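Long-range contact in nucleoporin nup120 (PDB 4GQ2), which serves as a structural constituent of the nuclear pore complex, the assembly through which transport into and out of the nucleus passes: residues I312-A317 / V327-I332. Numbering follows the deposited sequence.
Sequences IYKLNA and VIEKGI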
loop_
_atom_site.group_PDB
_atom_site.type_symbol
_atom_site.label_atom_id
_atom_site.label_comp_id
_atom_site.label_asym_id
_atom_site.label_seq_id
_atom_site.Cartn_x
_atom_site.Cartn_y
_atom_site.Cartn_z
ATOM N N ILE A 312 -14.603 -17.450 40.958
ATOM C CA ILE A 312 -15.070 -16.075 41.125
ATOM C C ILE A 312 -15.547 -15.863 42.565
ATOM O O ILE A 312 -16.198 -16.731 43.146
ATOM C CB ILE A 312 -16.170 -15.699 40.101
ATOM C CG1 ILE A 312 -15.572 -15.601 38.688
ATOM C CG2 ILE A 312 -16.852 -14.388 40.485
ATOM C CD1 ILE A 312 -16.575 -15.329 37.580
ATOM N N TYR A 313 -15.197 -14.713 43.136
ATOM C CA TYR A 313 -15.590 -14.349 44.488
ATOM C C TYR A 313 -16.252 -12.980 44.500
ATOM O O TYR A 313 -15.848 -12.081 43.762
ATOM C CB TYR A 313 -14.369 -14.308 45.410
ATOM C CG TYR A 313 -13.716 -15.645 45.675
ATOM C CD1 TYR A 313 -12.837 -16.205 44.751
ATOM C CD2 TYR A 313 -13.956 -16.342 46.863
ATOM C CE1 TYR A 313 -12.229 -17.424 44.991
ATOM C CE2 TYR A 313 -13.345 -17.565 47.114
ATOM C CZ TYR A 313 -12.483 -18.099 46.171
ATOM O OH TYR A 313 -11.869 -19.310 46.391
ATOM N N LYS A 314 -17.262 -12.828 45.352
ATOM C CA LYS A 314 -17.898 -11.539 45.591
ATOM C C LYS A 314 -17.282 -10.895 46.827
ATOM O O LYS A 314 -17.088 -11.557 47.851
ATOM C CB LYS A 314 -19.412 -11.718 45.780
ATOM C CG LYS A 314 -20.190 -10.443 46.071
ATOM C CD LYS A 314 -20.590 -9.704 44.802
ATOM C CE LYS A 314 -21.107 -8.298 45.088
ATOM N NZ LYS A 314 -22.474 -8.275 45.679
ATOM N N LEU A 315 -16.957 -9.610 46.721
ATOM C CA LEU A 315 -16.513 -8.838 47.871
ATOM C C LEU A 315 -17.694 -8.068 48.445
ATOM O O LEU A 315 -18.353 -7.294 47.742
ATOM C CB LEU A 315 -15.386 -7.869 47.504
ATOM C CG LEU A 315 -14.154 -7.755 48.418
ATOM C CD1 LEU A 315 -13.424 -6.457 48.127
ATOM C CD2 LEU A 315 -14.461 -7.845 49.910
ATOM N N ASN A 316 -17.952 -8.299 49.729
ATOM C CA ASN A 316 -19.029 -7.639 50.448
ATOM C C ASN A 316 -18.461 -6.783 51.573
ATOM O O ASN A 316 -17.701 -7.270 52.414
ATOM C CB ASN A 316 -20.013 -8.678 50.993
ATOM C CG ASN A 316 -20.617 -9.544 49.896
ATOM O OD1 ASN A 316 -21.183 -9.032 48.929
ATOM N ND2 ASN A 316 -20.498 -10.862 50.044
ATOM N N ALA A 317 -18.818 -5.502 51.562
ATOM C CA ALA A 317 -18.357 -4.550 52.568
ATOM C C ALA A 317 -19.539 -3.971 53.336
ATOM O O ALA A 317 -20.588 -3.696 52.749
ATOM C CB ALA A 317 -17.555 -3.436 51.910
ATOM N N VAL A 327 -16.780 -13.757 49.724
ATOM C CA VAL A 327 -17.687 -14.904 49.648
ATOM C C VAL A 327 -17.657 -15.504 48.247
ATOM O O VAL A 327 -17.724 -14.782 47.251
ATOM C CB VAL A 327 -19.134 -14.538 50.073
ATOM C CG1 VAL A 327 -20.047 -15.755 49.991
ATOM C CG2 VAL A 327 -19.158 -13.976 51.490
ATOM N N ILE A 328 -17.551 -16.830 48.191
ATOM C CA ILE A 328 -17.399 -17.582 46.941
ATOM C C ILE A 328 -18.621 -17.479 46.025
ATOM O O ILE A 328 -19.755 -17.364 46.494
ATOM C CB ILE A 328 -17.137 -19.081 47.218
ATOM C CG1 ILE A 328 -16.511 -19.290 48.606
ATOM C CG2 ILE A 328 -16.271 -19.685 46.118
ATOM C CD1 ILE A 328 -16.860 -20.615 49.254
ATOM N N GLU A 329 -18.373 -17.519 44.716
ATOM C CA GLU A 329 -19.431 -17.628 43.709
ATOM C C GLU A 329 -19.196 -18.797 42.751
ATOM O O GLU A 329 -20.149 -19.348 42.203
ATOM C CB GLU A 329 -19.576 -16.331 42.919
ATOM C CG GLU A 329 -20.223 -15.203 43.701
ATOM C CD GLU A 329 -20.735 -14.090 42.809
ATOM O OE1 GLU A 329 -20.080 -13.795 41.786
ATOM O OE2 GLU A 329 -21.791 -13.505 43.134
ATOM N N LYS A 330 -17.931 -19.173 42.555
ATOM C CA LYS A 330 -17.586 -20.281 41.670
ATOM C C LYS A 330 -16.425 -21.099 42.216
ATOM O O LYS A 330 -15.430 -20.540 42.674
ATOM C CB LYS A 330 -17.217 -19.749 40.289
ATOM C CG LYS A 330 -18.063 -20.298 39.156
ATOM C CD LYS A 330 -19.307 -19.445 38.970
ATOM C CE LYS A 330 -19.938 -19.665 37.608
ATOM N NZ LYS A 330 -21.155 -18.826 37.412
ATOM N N GLY A 331 -16.560 -22.422 42.163
ATOM C CA GLY A 331 -15.480 -23.339 42.525
ATOM C C GLY A 331 -14.587 -23.676 41.340
ATOM O O GLY A 331 -13.363 -23.731 41.478
ATOM N N ILE A 332 -15.195 -23.899 40.172
ATOM C CA ILE A 332 -14.454 -24.279 38.957
ATOM C C ILE A 332 -15.046 -23.731 37.639
ATOM O O ILE A 332 -16.235 -23.901 37.352
ATOM C CB ILE A 332 -14.245 -25.816 38.870
ATOM C CG1 ILE A 332 -12.996 -26.240 39.656
ATOM C CG2 ILE A 332 -14.124 -26.286 37.426
ATOM C CD1 ILE A 332 -12.669 -27.724 39.589
#
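Tyr313 and Ile328 face each other as a non-hydrogen-bonded pair of an antiparallel hairpin, side chains side by side on one face of the sheet. With CG anti to the carbonyl carbon (chi1 -67°), the tyrosine ring stands on the same face as Ile328, its CD2 3.7 Å from Ile328 CA. Ile328 CG2, next to CE2, makes an off-centre CH-pi contact 4.2 Å from the ring centroid. Next along, Lys314 and Val327 form the hydrogen-bonded pair (Lys314 N to Val327 O 2.8 Å, Val327 N to Lys314 O 2.9 Å). Beyond Tyr313 the pairing takes the pattern of a classic beta bulge: Ile312 O accepts from both Glu329 N (2.8 Å) and Lys330 N (3.1 Å). Glu329 OE1 lies 3.5 Å from Ile312 CG2, while Lys330 CB packs on the Ile312 backbone and its chain leads off towards Leu383 and Phe389. An alanine at Tyr313 would probably leave Ile328 without its aromatic neighbour and Tyr302 without its weak hydroxyl-to-hydroxyl hydrogen bond. The hairpin belongs to a four-stranded sheet, consistent with a beta-propeller blade. Backbone bonds and apolar contact join 312-317 to 327-332; Lys314 NZ and Glu329 OE2, 5.9 Å apart, are too distant for a salt bridge, leaving probably only loose electrostatic attraction.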